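Local coordinates for amino Transferase (Eubacterium rectale, PDB 3ELE), which probably transfers amino groups between amino acids and keto acids, using bound pyridoxal-5'-phosphate, as a class I and II aminotransferase, at residues 120-133 and 141-154. Numbering follows the deposited sequence.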
# COMPACT_ATOMS: atom_id res chain seq x y z
N THR A 120 -13.71 -5.85 -10.76
CA THR A 120 -13.36 -6.60 -12.00
C THR A 120 -13.52 -8.15 -11.87
O THR A 120 -12.79 -8.83 -11.13
CB THR A 120 -11.95 -6.25 -12.50
OG1 THR A 120 -11.84 -4.82 -12.63
CG2 THR A 120 -11.62 -6.92 -13.86
N SER A 121 -14.46 -8.71 -12.63
CA SER A 121 -14.72 -10.15 -12.60
C SER A 121 -14.43 -10.84 -13.95
O SER A 121 -14.68 -12.06 -14.08
CB SER A 121 -16.17 -10.38 -12.16
OG SER A 121 -17.09 -9.85 -13.10
N ASP A 122 -13.91 -10.11 -14.93
CA ASP A 122 -13.72 -10.64 -16.29
C ASP A 122 -12.76 -9.75 -17.08
O ASP A 122 -12.72 -8.52 -16.89
CB ASP A 122 -15.12 -10.75 -16.96
CG ASP A 122 -15.09 -11.37 -18.34
OD1 ASP A 122 -14.72 -10.66 -19.29
OD2 ASP A 122 -15.51 -12.54 -18.50
N ALA A 123 -11.98 -10.37 -17.97
CA ALA A 123 -11.02 -9.69 -18.83
C ALA A 123 -11.65 -8.62 -19.73
O ALA A 123 -10.97 -7.67 -20.14
CB ALA A 123 -10.25 -10.74 -19.72
N TYR A 124 -12.93 -8.80 -20.06
CA TYR A 124 -13.64 -7.87 -20.92
C TYR A 124 -14.36 -6.73 -20.21
O TYR A 124 -14.96 -5.90 -20.89
CB TYR A 124 -14.55 -8.64 -21.86
CG TYR A 124 -13.80 -9.63 -22.74
CD1 TYR A 124 -12.77 -9.19 -23.57
CD2 TYR A 124 -14.15 -10.99 -22.77
CE1 TYR A 124 -12.08 -10.07 -24.40
CE2 TYR A 124 -13.47 -11.89 -23.61
CZ TYR A 124 -12.42 -11.42 -24.43
OH TYR A 124 -11.73 -12.27 -25.26
N ASP A 125 -14.27 -6.67 -18.88
CA ASP A 125 -14.83 -5.55 -18.09
C ASP A 125 -14.25 -4.22 -18.52
O ASP A 125 -13.03 -4.11 -18.74
CB ASP A 125 -14.56 -5.74 -16.59
CG ASP A 125 -15.41 -6.82 -15.97
OD1 ASP A 125 -16.27 -7.42 -16.67
OD2 ASP A 125 -15.24 -7.07 -14.78
N GLU A 126 -15.12 -3.22 -18.63
CA GLU A 126 -14.71 -1.87 -19.03
C GLU A 126 -15.02 -0.84 -17.96
O GLU A 126 -16.08 -0.92 -17.31
CB GLU A 126 -15.42 -1.48 -20.32
CG GLU A 126 -14.99 -2.33 -21.53
CD GLU A 126 -15.85 -2.12 -22.80
OE1 GLU A 126 -16.82 -1.34 -22.79
OE2 GLU A 126 -15.56 -2.79 -23.81
N PHE A 127 -14.08 0.09 -17.74
CA PHE A 127 -14.30 1.26 -16.89
C PHE A 127 -14.14 2.48 -17.79
O PHE A 127 -13.19 2.57 -18.58
CB PHE A 127 -13.35 1.29 -15.69
CG PHE A 127 -13.62 0.20 -14.71
CD1 PHE A 127 -14.56 0.39 -13.68
CD2 PHE A 127 -12.98 -1.04 -14.82
CE1 PHE A 127 -14.85 -0.66 -12.75
CE2 PHE A 127 -13.25 -2.07 -13.91
CZ PHE A 127 -14.17 -1.89 -12.86
N ILE A 128 -15.10 3.41 -17.67
CA ILE A 128 -15.18 4.60 -18.49
C ILE A 128 -14.58 5.78 -17.75
O ILE A 128 -14.90 6.01 -16.58
CB ILE A 128 -16.63 4.94 -18.88
CG1 ILE A 128 -17.24 3.87 -19.79
CG2 ILE A 128 -16.73 6.28 -19.64
CD1 ILE A 128 -18.67 4.18 -20.12
N THR A 129 -13.73 6.52 -18.45
CA THR A 129 -13.13 7.79 -17.93
C THR A 129 -13.63 8.88 -18.89
O THR A 129 -13.93 8.60 -20.07
CB THR A 129 -11.61 7.71 -17.81
OG1 THR A 129 -11.10 8.89 -17.15
CG2 THR A 129 -10.93 7.57 -19.17
N ILE A 130 -13.82 10.09 -18.35
CA ILE A 130 -14.32 11.25 -19.11
C ILE A 130 -13.10 12.13 -19.34
O ILE A 130 -12.51 12.64 -18.37
CB ILE A 130 -15.43 12.03 -18.34
CG1 ILE A 130 -16.53 11.10 -17.81
CG2 ILE A 130 -16.09 13.11 -19.24
CD1 ILE A 130 -17.24 10.33 -18.88
N ALA A 131 -12.71 12.30 -20.60
CA ALA A 131 -11.56 13.14 -20.98
C ALA A 131 -11.87 14.64 -20.72
O ALA A 131 -13.02 15.03 -20.79
CB ALA A 131 -11.16 12.92 -22.43
N PRO A 132 -10.86 15.46 -20.35
CA PRO A 132 -9.47 15.06 -20.12
C PRO A 132 -9.36 14.35 -18.78
O PRO A 132 -10.08 14.72 -17.83
CB PRO A 132 -8.73 16.38 -20.11
CG PRO A 132 -9.73 17.35 -19.56
CD PRO A 132 -11.05 16.90 -20.10
N TYR A 133 -8.47 13.37 -18.68
CA TYR A 133 -8.37 12.54 -17.47
C TYR A 133 -6.95 12.22 -17.00
O TYR A 133 -5.99 12.33 -17.76
CB TYR A 133 -9.17 11.24 -17.69
CG TYR A 133 -8.51 10.27 -18.65
CD1 TYR A 133 -8.61 10.44 -20.03
CD2 TYR A 133 -7.77 9.19 -18.16
CE1 TYR A 133 -7.95 9.57 -20.90
CE2 TYR A 133 -7.11 8.32 -19.01
CZ TYR A 133 -7.22 8.50 -20.38
OH TYR A 133 -6.57 7.59 -21.18
N VAL A 141 -6.77 0.38 -13.84
CA VAL A 141 -7.80 -0.45 -14.53
C VAL A 141 -7.17 -1.70 -15.17
O VAL A 141 -7.71 -2.83 -15.02
CB VAL A 141 -8.59 0.39 -15.58
CG1 VAL A 141 -9.34 -0.46 -16.55
CG2 VAL A 141 -9.55 1.34 -14.86
N ASN A 142 -6.07 -1.50 -15.89
CA ASN A 142 -5.29 -2.60 -16.48
C ASN A 142 -4.72 -3.51 -15.41
O ASN A 142 -4.78 -4.73 -15.58
CB ASN A 142 -4.15 -2.10 -17.38
CG ASN A 142 -4.63 -1.44 -18.66
OD1 ASN A 142 -3.82 -0.89 -19.39
ND2 ASN A 142 -5.94 -1.48 -18.95
N ALA A 143 -4.24 -2.95 -14.29
CA ALA A 143 -3.72 -3.76 -13.17
C ALA A 143 -4.77 -4.68 -12.55
O ALA A 143 -4.42 -5.70 -11.96
CB ALA A 143 -3.08 -2.90 -12.09
N ALA A 144 -6.05 -4.32 -12.66
CA ALA A 144 -7.17 -5.15 -12.19
C ALA A 144 -7.62 -6.18 -13.23
O ALA A 144 -8.48 -6.98 -12.92
CB ALA A 144 -8.36 -4.28 -11.79
N GLY A 145 -7.07 -6.13 -14.44
CA GLY A 145 -7.43 -7.03 -15.53
C GLY A 145 -8.52 -6.52 -16.46
O GLY A 145 -8.96 -7.27 -17.34
N ALA A 146 -8.91 -5.24 -16.32
CA ALA A 146 -9.99 -4.63 -17.10
C ALA A 146 -9.43 -3.68 -18.14
O ALA A 146 -8.21 -3.58 -18.30
CB ALA A 146 -10.96 -3.90 -16.17
N ARG A 147 -10.31 -3.01 -18.87
CA ARG A 147 -9.92 -2.07 -19.90
C ARG A 147 -10.56 -0.70 -19.70
O ARG A 147 -11.62 -0.57 -19.10
CB ARG A 147 -10.20 -2.65 -21.28
CG ARG A 147 -9.11 -3.66 -21.70
CD ARG A 147 -9.18 -3.96 -23.17
NE ARG A 147 -10.41 -4.68 -23.50
CZ ARG A 147 -10.85 -4.92 -24.74
NH1 ARG A 147 -10.17 -4.48 -25.81
NH2 ARG A 147 -11.98 -5.62 -24.92
N LEU A 148 -9.87 0.32 -20.18
CA LEU A 148 -10.30 1.69 -20.05
C LEU A 148 -10.95 2.15 -21.36
O LEU A 148 -10.45 1.85 -22.44
CB LEU A 148 -9.12 2.58 -19.70
CG LEU A 148 -9.47 4.02 -19.33
CD1 LEU A 148 -10.22 4.04 -17.98
CD2 LEU A 148 -8.20 4.84 -19.26
N VAL A 149 -12.07 2.85 -21.23
CA VAL A 149 -12.82 3.42 -22.36
C VAL A 149 -12.88 4.92 -22.10
O VAL A 149 -13.33 5.34 -21.05
CB VAL A 149 -14.22 2.78 -22.43
CG1 VAL A 149 -15.11 3.46 -23.48
CG2 VAL A 149 -14.06 1.34 -22.74
N GLU A 150 -12.38 5.73 -23.04
CA GLU A 150 -12.36 7.18 -22.92
C GLU A 150 -13.55 7.82 -23.59
O GLU A 150 -13.83 7.51 -24.75
CB GLU A 150 -11.12 7.77 -23.61
CG GLU A 150 -9.81 7.30 -23.04
CD GLU A 150 -8.59 7.91 -23.73
OE1 GLU A 150 -8.72 8.86 -24.53
OE2 GLU A 150 -7.47 7.44 -23.42
N VAL A 151 -14.24 8.72 -22.86
CA VAL A 151 -15.29 9.54 -23.47
C VAL A 151 -14.58 10.82 -23.95
O VAL A 151 -13.86 11.47 -23.15
CB VAL A 151 -16.43 9.87 -22.52
CG1 VAL A 151 -17.46 10.78 -23.22
CG2 VAL A 151 -17.09 8.60 -22.03
N PRO A 152 -14.71 11.17 -25.27
CA PRO A 152 -14.12 12.43 -25.77
C PRO A 152 -14.57 13.68 -24.99
O PRO A 152 -15.72 13.75 -24.54
CB PRO A 152 -14.60 12.50 -27.22
CG PRO A 152 -14.86 11.12 -27.59
CD PRO A 152 -15.36 10.42 -26.36
N ALA A 153 -13.65 14.63 -24.85
CA ALA A 153 -13.89 15.81 -24.04
C ALA A 153 -15.00 16.74 -24.54
O ALA A 153 -15.25 16.86 -25.75
CB ALA A 153 -12.58 16.63 -23.86
N ASP A 154 -15.69 17.34 -23.57
CA ASP A 154 -16.61 18.44 -23.79
C ASP A 154 -15.65 19.63 -23.68
O ASP A 154 -15.39 20.11 -22.58
CB ASP A 154 -17.68 18.50 -22.70
CG ASP A 154 -18.40 19.83 -22.63
OD1 ASP A 154 -18.46 20.54 -23.66
OD2 ASP A 154 -18.89 20.18 -21.53
O HOH W 1 -14.46 -5.11 -23.34
O HOH W 2 -15.54 16.20 -20.88
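Phe127 bonds through its N to Arg147 O and through its O to Val149 N, gripping the residues that flank Leu148 on the neighbouring parallel strand. Six such backbone hydrogen bonds join strands 126-130 and 147-151, from Arg147 N to Asp125 O (2.9 Å) as far as Ala131 N to Val151 O (2.9 Å).

On the face bearing Ile128, Ile130, Val149 and Val151, branched residues suit the extended backbone. Val151 CG2, beside its own backbone N, packs tightly on Ile128 CG2 at 3.4 Å and also meets Ile130 CD1. Helix 162-167 covers this side with Ala164 and Leu165. Farther along, Val149 CG2 lies against the extended chain of Glu126, whose OE1 is held by Asn170; a water donates to Glu126 OE2 and Tyr124 O and accepts only weakly from Arg147 NH2.

The other face carries Phe127, Leu148, Thr129 and Glu150. Small Ala146 puts its CB at the edge of the Phe127 ring, in plane, 3.7 Å from CE2, while Phe116 meets that ring edge-to-face. Thr129 CG2 stands over the centre of the Tyr133 ring. With chi1 at 72°, that ring turns back toward the strands, bringing its OH to Glu150 OE2 in a hydrogen bond whose 2.4 Å length is doubtful, while Leu148 CD2 touches CE2.

In the chain between the strands, helix 136-143 closes with a Schellman motif at Gly145, whose positive phi (93°) calls for glycine. This is a beta-alpha-beta crossover at the sheet edge of the PLP-dependent aminotransferase fold, with the Tyr133 side chain about 8 Å from the cofactor.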